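Local atomic coordinates of 1,3,6,8-tetrahydroxynaphthalene synthase (Streptomyces coelicolor, PDB entry 1U0M), a protein that catalyses the iterative condensation of five malonyl-CoA units into a pentaketide and cyclises it to 1,3,6,8-tetrahydroxynaphthalene, a precursor of melanin. Residues L102-C114 and M130-A142. Sequence-based numbering, arbitrary orientation.
Sequences LATDIDVIIYVSC and MGFDSTTRQIPIA
The ring of F132 is sandwiched between A103 and I109, each making a CH-pi contact over the middle of one face: A103 CB sits 4.0 Å from the F132 ring centroid, and I109 CD1 approaches the opposite face almost exactly on the ring normal. I106 closes an edge, its CB in the ring plane and its CG1 against CE1. F132 carries CG anti to its own carbonyl carbon (chi1 -86°), which swings the ring between these two aliphatic groups, while I92 and L169 add apolar contacts from helix 73-99 and strand 167-175. Trimming this residue to an alanine would probably open a gap between A103 and I109, leaving both methyls without the aromatic surface they press on.

Strands 108-112 and 137-141 run side by side and parallel, their axes 15° apart. R137 N donates to D107 O at 3.0 Å. I109 N donates to R137 O at 2.7 Å, and both are nearly straight at hydrogen. I139 N reaches I109 O at 2.8 Å along a more bent path (135°). Y111 O accepts I141 N and is also approached by P140 CA at 3.3 Å, a CA-H...O contact accompanying that bond. On the face bearing V108, I110 and V112, V108 CG2 meets I139 CD1 at 3.6 Å; I109 is on the other face, its CG1 against T136 CG2.

Together with helix 122-129 these strands form a beta-alpha-beta unit, placing 137-141 at one end of the chain's large mixed sheet in the thiolase fold. The chemistry implies a division of labour: the sandwich ties the loop of F132 to the 3-10 turn of A103 and, through I109, to strand 108-112, while directional backbone bonds set the strand register leading toward C114, near C146, the probable active-site cysteine.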
ATOM      1  N   LEU A 102     -22.489 -10.230   5.266  1.00 67.57           N
ATOM      2  CA  LEU A 102     -22.194  -9.862   6.637  1.00 67.50           C
ATOM      3  C   LEU A 102     -20.684  -9.632   6.642  1.00 66.81           C
ATOM      4  O   LEU A 102     -19.993  -9.986   5.679  1.00 65.81           O
ATOM      5  CB  LEU A 102     -22.566 -11.006   7.581  1.00 68.98           C
ATOM      6  CG  LEU A 102     -22.270 -12.382   6.979  1.00 69.42           C
ATOM      7  CD1 LEU A 102     -21.624 -13.284   8.008  1.00 69.86           C
ATOM      8  CD2 LEU A 102     -23.560 -12.984   6.442  1.00 70.32           C
ATOM      9  N   ALA A 103     -20.174  -9.032   7.709  1.00 65.52           N
ATOM     10  CA  ALA A 103     -18.747  -8.777   7.809  1.00 64.86           C
ATOM     11  C   ALA A 103     -17.976 -10.034   7.426  1.00 65.01           C
ATOM     12  O   ALA A 103     -16.937  -9.973   6.762  1.00 65.24           O
ATOM     13  CB  ALA A 103     -18.401  -8.370   9.235  1.00 64.51           C
ATOM     14  N   THR A 104     -18.526 -11.177   7.820  1.00 64.62           N
ATOM     15  CA  THR A 104     -17.894 -12.464   7.589  1.00 64.34           C
ATOM     16  C   THR A 104     -17.926 -13.072   6.190  1.00 64.34           C
ATOM     17  O   THR A 104     -17.446 -14.184   5.994  1.00 63.20           O
ATOM     18  CB  THR A 104     -18.447 -13.503   8.568  1.00 64.33           C
ATOM     19  OG1 THR A 104     -18.656 -12.886   9.845  1.00 65.63           O
ATOM     20  CG2 THR A 104     -17.461 -14.648   8.730  1.00 64.53           C
ATOM     21  N   ASP A 105     -18.475 -12.377   5.208  1.00 64.33           N
ATOM     22  CA  ASP A 105     -18.493 -12.958   3.874  1.00 65.47           C
ATOM     23  C   ASP A 105     -17.400 -12.378   2.988  1.00 65.86           C
ATOM     24  O   ASP A 105     -17.277 -12.737   1.814  1.00 66.91           O
ATOM     25  CB  ASP A 105     -19.867 -12.763   3.230  1.00 67.23           C
ATOM     26  CG  ASP A 105     -20.839 -13.872   3.595  1.00 67.98           C
ATOM     27  OD1 ASP A 105     -20.983 -14.820   2.793  1.00 68.21           O
ATOM     28  OD2 ASP A 105     -21.441 -13.804   4.688  1.00 66.72           O
ATOM     29  N   ILE A 106     -16.597 -11.492   3.568  1.00 65.09           N
ATOM     30  CA  ILE A 106     -15.510 -10.840   2.849  1.00 62.60           C
ATOM     31  C   ILE A 106     -14.193 -11.564   3.109  1.00 60.45           C
ATOM     32  O   ILE A 106     -13.816 -11.794   4.258  1.00 59.59           O
ATOM     33  CB  ILE A 106     -15.373  -9.364   3.294  1.00 63.31           C
ATOM     34  CG1 ILE A 106     -16.733  -8.659   3.190  1.00 62.47           C
ATOM     35  CG2 ILE A 106     -14.319  -8.654   2.442  1.00 63.34           C
ATOM     36  CD1 ILE A 106     -17.284  -8.563   1.778  1.00 60.96           C
ATOM     37  N   ASP A 107     -13.493 -11.921   2.039  1.00 59.14           N
ATOM     38  CA  ASP A 107     -12.224 -12.624   2.171  1.00 58.95           C
ATOM     39  C   ASP A 107     -11.034 -11.671   2.157  1.00 57.81           C
ATOM     40  O   ASP A 107      -9.963 -12.005   2.651  1.00 57.36           O
ATOM     41  CB  ASP A 107     -12.048 -13.645   1.039  1.00 59.63           C
ATOM     42  CG  ASP A 107     -13.190 -14.648   0.963  1.00 61.10           C
ATOM     43  OD1 ASP A 107     -14.219 -14.333   0.326  1.00 60.77           O
ATOM     44  OD2 ASP A 107     -13.060 -15.752   1.543  1.00 62.08           O
ATOM     45  N   VAL A 108     -11.224 -10.484   1.592  1.00 56.71           N
ATOM     46  CA  VAL A 108     -10.141  -9.520   1.506  1.00 55.15           C
ATOM     47  C   VAL A 108     -10.619  -8.079   1.603  1.00 54.86           C
ATOM     48  O   VAL A 108     -11.582  -7.689   0.940  1.00 55.74           O
ATOM     49  CB  VAL A 108      -9.381  -9.679   0.170  1.00 56.14           C
ATOM     50  CG1 VAL A 108     -10.340  -9.480  -0.987  1.00 55.13           C
ATOM     51  CG2 VAL A 108      -8.242  -8.671   0.079  1.00 55.31           C
ATOM     52  N   ILE A 109      -9.953  -7.295   2.446  1.00 53.15           N
ATOM     53  CA  ILE A 109     -10.277  -5.882   2.586  1.00 50.38           C
ATOM     54  C   ILE A 109      -9.229  -5.103   1.801  1.00 49.39           C
ATOM     55  O   ILE A 109      -8.041  -5.422   1.841  1.00 48.03           O
ATOM     56  CB  ILE A 109     -10.232  -5.402   4.044  1.00 49.37           C
ATOM     57  CG1 ILE A 109     -11.336  -6.076   4.856  1.00 48.93           C
ATOM     58  CG2 ILE A 109     -10.394  -3.890   4.082  1.00 48.96           C
ATOM     59  CD1 ILE A 109     -11.488  -5.535   6.267  1.00 46.61           C
ATOM     60  N   ILE A 110      -9.679  -4.089   1.077  1.00 48.57           N
ATOM     61  CA  ILE A 110      -8.788  -3.264   0.287  1.00 46.91           C
ATOM     62  C   ILE A 110      -9.008  -1.830   0.737  1.00 45.46           C
ATOM     63  O   ILE A 110      -9.963  -1.170   0.323  1.00 44.42           O
ATOM     64  CB  ILE A 110      -9.100  -3.420  -1.203  1.00 47.43           C
ATOM     65  CG1 ILE A 110      -9.162  -4.912  -1.547  1.00 48.94           C
ATOM     66  CG2 ILE A 110      -8.018  -2.755  -2.033  1.00 48.73           C
ATOM     67  CD1 ILE A 110      -9.566  -5.207  -2.983  1.00 51.65           C
ATOM     68  N   TYR A 111      -8.113  -1.356   1.598  1.00 43.77           N
ATOM     69  CA  TYR A 111      -8.211  -0.013   2.154  1.00 41.50           C
ATOM     70  C   TYR A 111      -7.296   0.984   1.452  1.00 40.53           C
ATOM     71  O   TYR A 111      -6.071   0.848   1.505  1.00 41.01           O
ATOM     72  CB  TYR A 111      -7.870  -0.064   3.644  1.00 42.10           C
ATOM     73  CG  TYR A 111      -8.180   1.212   4.413  1.00 44.26           C
ATOM     74  CD1 TYR A 111      -9.416   1.393   5.038  1.00 43.31           C
ATOM     75  CD2 TYR A 111      -7.232   2.232   4.522  1.00 42.72           C
ATOM     76  CE1 TYR A 111      -9.695   2.551   5.756  1.00 44.84           C
ATOM     77  CE2 TYR A 111      -7.504   3.389   5.235  1.00 44.24           C
ATOM     78  CZ  TYR A 111      -8.733   3.543   5.852  1.00 45.45           C
ATOM     79  OH  TYR A 111      -8.985   4.680   6.581  1.00 48.36           O
ATOM     80  N   VAL A 112      -7.881   1.987   0.798  1.00 39.29           N
ATOM     81  CA  VAL A 112      -7.071   2.997   0.117  1.00 38.44           C
ATOM     82  C   VAL A 112      -7.227   4.407   0.684  1.00 38.32           C
ATOM     83  O   VAL A 112      -8.332   4.904   0.904  1.00 38.86           O
ATOM     84  CB  VAL A 112      -7.354   3.029  -1.392  1.00 36.83           C
ATOM     85  CG1 VAL A 112      -7.050   1.670  -1.981  1.00 37.17           C
ATOM     86  CG2 VAL A 112      -8.793   3.425  -1.654  1.00 37.14           C
ATOM     87  N   SER A 113      -6.090   5.039   0.928  1.00 37.19           N
ATOM     88  CA  SER A 113      -6.044   6.387   1.469  1.00 35.49           C
ATOM     89  C   SER A 113      -4.648   6.956   1.313  1.00 32.83           C
ATOM     90  O   SER A 113      -3.663   6.275   1.585  1.00 35.20           O
ATOM     91  CB  SER A 113      -6.409   6.378   2.946  1.00 35.15           C
ATOM     92  OG  SER A 113      -6.101   7.633   3.526  1.00 37.94           O
ATOM     93  N   CYS A 114      -4.558   8.202   0.875  1.00 31.62           N
ATOM     94  CA  CYS A 114      -3.256   8.845   0.707  1.00 31.79           C
ATOM     95  C   CYS A 114      -3.220  10.141   1.494  1.00 30.66           C
ATOM     96  O   CYS A 114      -2.265  10.911   1.411  1.00 32.35           O
ATOM     97  CB  CYS A 114      -2.996   9.135  -0.771  1.00 28.18           C
ATOM     98  SG  CYS A 114      -4.123  10.317  -1.510  1.00 33.03           S
ATOM     99  N   MET A 130     -15.311  -4.494  13.563  1.00 59.44           N
ATOM    100  CA  MET A 130     -16.422  -4.856  12.696  1.00 59.21           C
ATOM    101  C   MET A 130     -16.740  -6.342  12.767  1.00 59.02           C
ATOM    102  O   MET A 130     -17.663  -6.822  12.111  1.00 58.33           O
ATOM    103  CB  MET A 130     -16.106  -4.476  11.255  1.00 60.03           C
ATOM    104  CG  MET A 130     -17.213  -3.729  10.562  1.00 61.43           C
ATOM    105  SD  MET A 130     -16.692  -2.068  10.231  1.00 63.00           S
ATOM    106  CE  MET A 130     -17.164  -1.285  11.713  1.00 62.38           C
ATOM    107  N   GLY A 131     -15.963  -7.071  13.557  1.00 59.28           N
ATOM    108  CA  GLY A 131     -16.194  -8.493  13.684  1.00 58.20           C
ATOM    109  C   GLY A 131     -15.925  -9.256  12.404  1.00 59.05           C
ATOM    110  O   GLY A 131     -16.549 -10.278  12.150  1.00 59.29           O
ATOM    111  N   PHE A 132     -15.000  -8.766  11.587  1.00 59.43           N
ATOM    112  CA  PHE A 132     -14.668  -9.453  10.346  1.00 58.48           C
ATOM    113  C   PHE A 132     -13.994 -10.799  10.620  1.00 60.26           C
ATOM    114  O   PHE A 132     -13.648 -11.126  11.757  1.00 57.66           O
ATOM    115  CB  PHE A 132     -13.733  -8.590   9.498  1.00 55.52           C
ATOM    116  CG  PHE A 132     -14.442  -7.609   8.616  1.00 53.38           C
ATOM    117  CD1 PHE A 132     -14.865  -7.973   7.341  1.00 51.76           C
ATOM    118  CD2 PHE A 132     -14.690  -6.317   9.059  1.00 52.39           C
ATOM    119  CE1 PHE A 132     -15.523  -7.066   6.523  1.00 50.19           C
ATOM    120  CE2 PHE A 132     -15.347  -5.402   8.249  1.00 50.39           C
ATOM    121  CZ  PHE A 132     -15.764  -5.779   6.977  1.00 52.17           C
ATOM    122  N   ASP A 133     -13.811 -11.567   9.553  1.00 62.79           N
ATOM    123  CA  ASP A 133     -13.166 -12.871   9.618  1.00 65.90           C
ATOM    124  C   ASP A 133     -11.739 -12.672  10.132  1.00 65.33           C
ATOM    125  O   ASP A 133     -10.983 -11.871   9.574  1.00 66.04           O
ATOM    126  CB  ASP A 133     -13.097 -13.493   8.216  1.00 70.79           C
ATOM    127  CG  ASP A 133     -14.211 -13.004   7.285  1.00 75.28           C
ATOM    128  OD1 ASP A 133     -14.483 -11.779   7.248  1.00 75.41           O
ATOM    129  OD2 ASP A 133     -14.800 -13.852   6.573  1.00 78.35           O
ATOM    130  N   SER A 134     -11.363 -13.401  11.177  1.00 63.33           N
ATOM    131  CA  SER A 134     -10.016 -13.287  11.736  1.00 60.87           C
ATOM    132  C   SER A 134      -8.975 -13.744  10.703  1.00 58.43           C
ATOM    133  O   SER A 134      -7.776 -13.755  10.977  1.00 58.10           O
ATOM    134  CB  SER A 134      -9.913 -14.135  13.006  1.00 60.46           C
ATOM    135  OG  SER A 134      -8.852 -13.699  13.832  1.00 62.31           O
ATOM    136  N   THR A 135      -9.454 -14.090   9.509  1.00 56.27           N
ATOM    137  CA  THR A 135      -8.614 -14.564   8.414  1.00 54.42           C
ATOM    138  C   THR A 135      -8.638 -13.641   7.205  1.00 53.70           C
ATOM    139  O   THR A 135      -7.957 -13.899   6.214  1.00 54.15           O
ATOM    140  CB  THR A 135      -9.063 -15.969   7.937  1.00 55.25           C
ATOM    141  OG1 THR A 135     -10.455 -15.939   7.586  1.00 57.03           O
ATOM    142  CG2 THR A 135      -8.857 -16.985   9.029  1.00 54.10           C
ATOM    143  N   THR A 136      -9.426 -12.572   7.285  1.00 53.71           N
ATOM    144  CA  THR A 136      -9.546 -11.613   6.186  1.00 52.42           C
ATOM    145  C   THR A 136      -8.187 -11.045   5.810  1.00 50.18           C
ATOM    146  O   THR A 136      -7.426 -10.629   6.673  1.00 49.27           O
ATOM    147  CB  THR A 136     -10.455 -10.428   6.562  1.00 53.26           C
ATOM    148  OG1 THR A 136     -11.555 -10.895   7.345  1.00 54.90           O
ATOM    149  CG2 THR A 136     -10.983  -9.750   5.306  1.00 53.39           C
ATOM    150  N   ARG A 137      -7.889 -11.031   4.517  1.00 50.14           N
ATOM    151  CA  ARG A 137      -6.615 -10.506   4.057  1.00 50.84           C
ATOM    152  C   ARG A 137      -6.721  -8.997   3.989  1.00 49.52           C
ATOM    153  O   ARG A 137      -7.751  -8.458   3.586  1.00 49.37           O
ATOM    154  CB  ARG A 137      -6.264 -11.036   2.667  1.00 53.03           C
ATOM    155  CG  ARG A 137      -7.048 -12.240   2.204  1.00 55.73           C
ATOM    156  CD  ARG A 137      -6.827 -13.467   3.057  1.00 57.64           C
ATOM    157  NE  ARG A 137      -7.617 -14.580   2.535  1.00 61.99           N
ATOM    158  CZ  ARG A 137      -7.452 -15.095   1.318  1.00 62.44           C
ATOM    159  NH1 ARG A 137      -6.524 -14.600   0.508  1.00 63.32           N
ATOM    160  NH2 ARG A 137      -8.224 -16.091   0.902  1.00 62.14           N
ATOM    161  N   GLN A 138      -5.653  -8.317   4.390  1.00 48.41           N
ATOM    162  CA  GLN A 138      -5.620  -6.862   4.361  1.00 45.68           C
ATOM    163  C   GLN A 138      -4.759  -6.410   3.181  1.00 45.01           C
ATOM    164  O   GLN A 138      -3.671  -6.937   2.957  1.00 43.29           O
ATOM    165  CB  GLN A 138      -5.023  -6.332   5.666  1.00 47.07           C
ATOM    166  CG  GLN A 138      -5.674  -6.898   6.909  1.00 44.95           C
ATOM    167  CD  GLN A 138      -4.729  -6.933   8.082  1.00 45.09           C
ATOM    168  OE1 GLN A 138      -4.480  -5.918   8.729  1.00 46.03           O
ATOM    169  NE2 GLN A 138      -4.176  -8.110   8.355  1.00 44.04           N
ATOM    170  N   ILE A 139      -5.259  -5.455   2.408  1.00 43.64           N
ATOM    171  CA  ILE A 139      -4.493  -4.932   1.286  1.00 42.58           C
ATOM    172  C   ILE A 139      -4.561  -3.413   1.323  1.00 41.70           C
ATOM    173  O   ILE A 139      -5.386  -2.794   0.647  1.00 40.51           O
ATOM    174  CB  ILE A 139      -5.016  -5.436  -0.070  1.00 41.64           C
ATOM    175  CG1 ILE A 139      -4.891  -6.958  -0.133  1.00 43.72           C
ATOM    176  CG2 ILE A 139      -4.190  -4.838  -1.202  1.00 41.97           C
ATOM    177  CD1 ILE A 139      -5.206  -7.543  -1.490  1.00 36.68           C
ATOM    178  N   PRO A 140      -3.704  -2.795   2.151  1.00 40.69           N
ATOM    179  CA  PRO A 140      -3.666  -1.339   2.275  1.00 39.38           C
ATOM    180  C   PRO A 140      -2.754  -0.701   1.233  1.00 37.66           C
ATOM    181  O   PRO A 140      -1.600  -1.083   1.092  1.00 40.13           O
ATOM    182  CB  PRO A 140      -3.159  -1.140   3.696  1.00 38.88           C
ATOM    183  CG  PRO A 140      -2.199  -2.270   3.849  1.00 38.13           C
ATOM    184  CD  PRO A 140      -2.928  -3.434   3.235  1.00 39.53           C
ATOM    185  N   ILE A 141      -3.283   0.257   0.490  1.00 38.07           N
ATOM    186  CA  ILE A 141      -2.484   0.956  -0.506  1.00 36.67           C
ATOM    187  C   ILE A 141      -2.591   2.461  -0.270  1.00 36.51           C
ATOM    188  O   ILE A 141      -3.654   3.059  -0.448  1.00 37.62           O
ATOM    189  CB  ILE A 141      -2.957   0.637  -1.923  1.00 37.45           C
ATOM    190  CG1 ILE A 141      -2.951  -0.879  -2.129  1.00 40.21           C
ATOM    191  CG2 ILE A 141      -2.041   1.322  -2.936  1.00 33.65           C
ATOM    192  CD1 ILE A 141      -3.366  -1.315  -3.519  1.00 40.54           C
ATOM    193  N   ALA A 142      -1.487   3.075   0.140  1.00 34.00           N
ATOM    194  CA  ALA A 142      -1.493   4.507   0.409  1.00 32.70           C
ATOM    195  C   ALA A 142      -0.776   5.332  -0.652  1.00 30.86           C
ATOM    196  O   ALA A 142      -0.850   6.546  -0.628  1.00 30.49           O
ATOM    197  CB  ALA A 142      -0.866   4.780   1.772  1.00 29.85           C
TER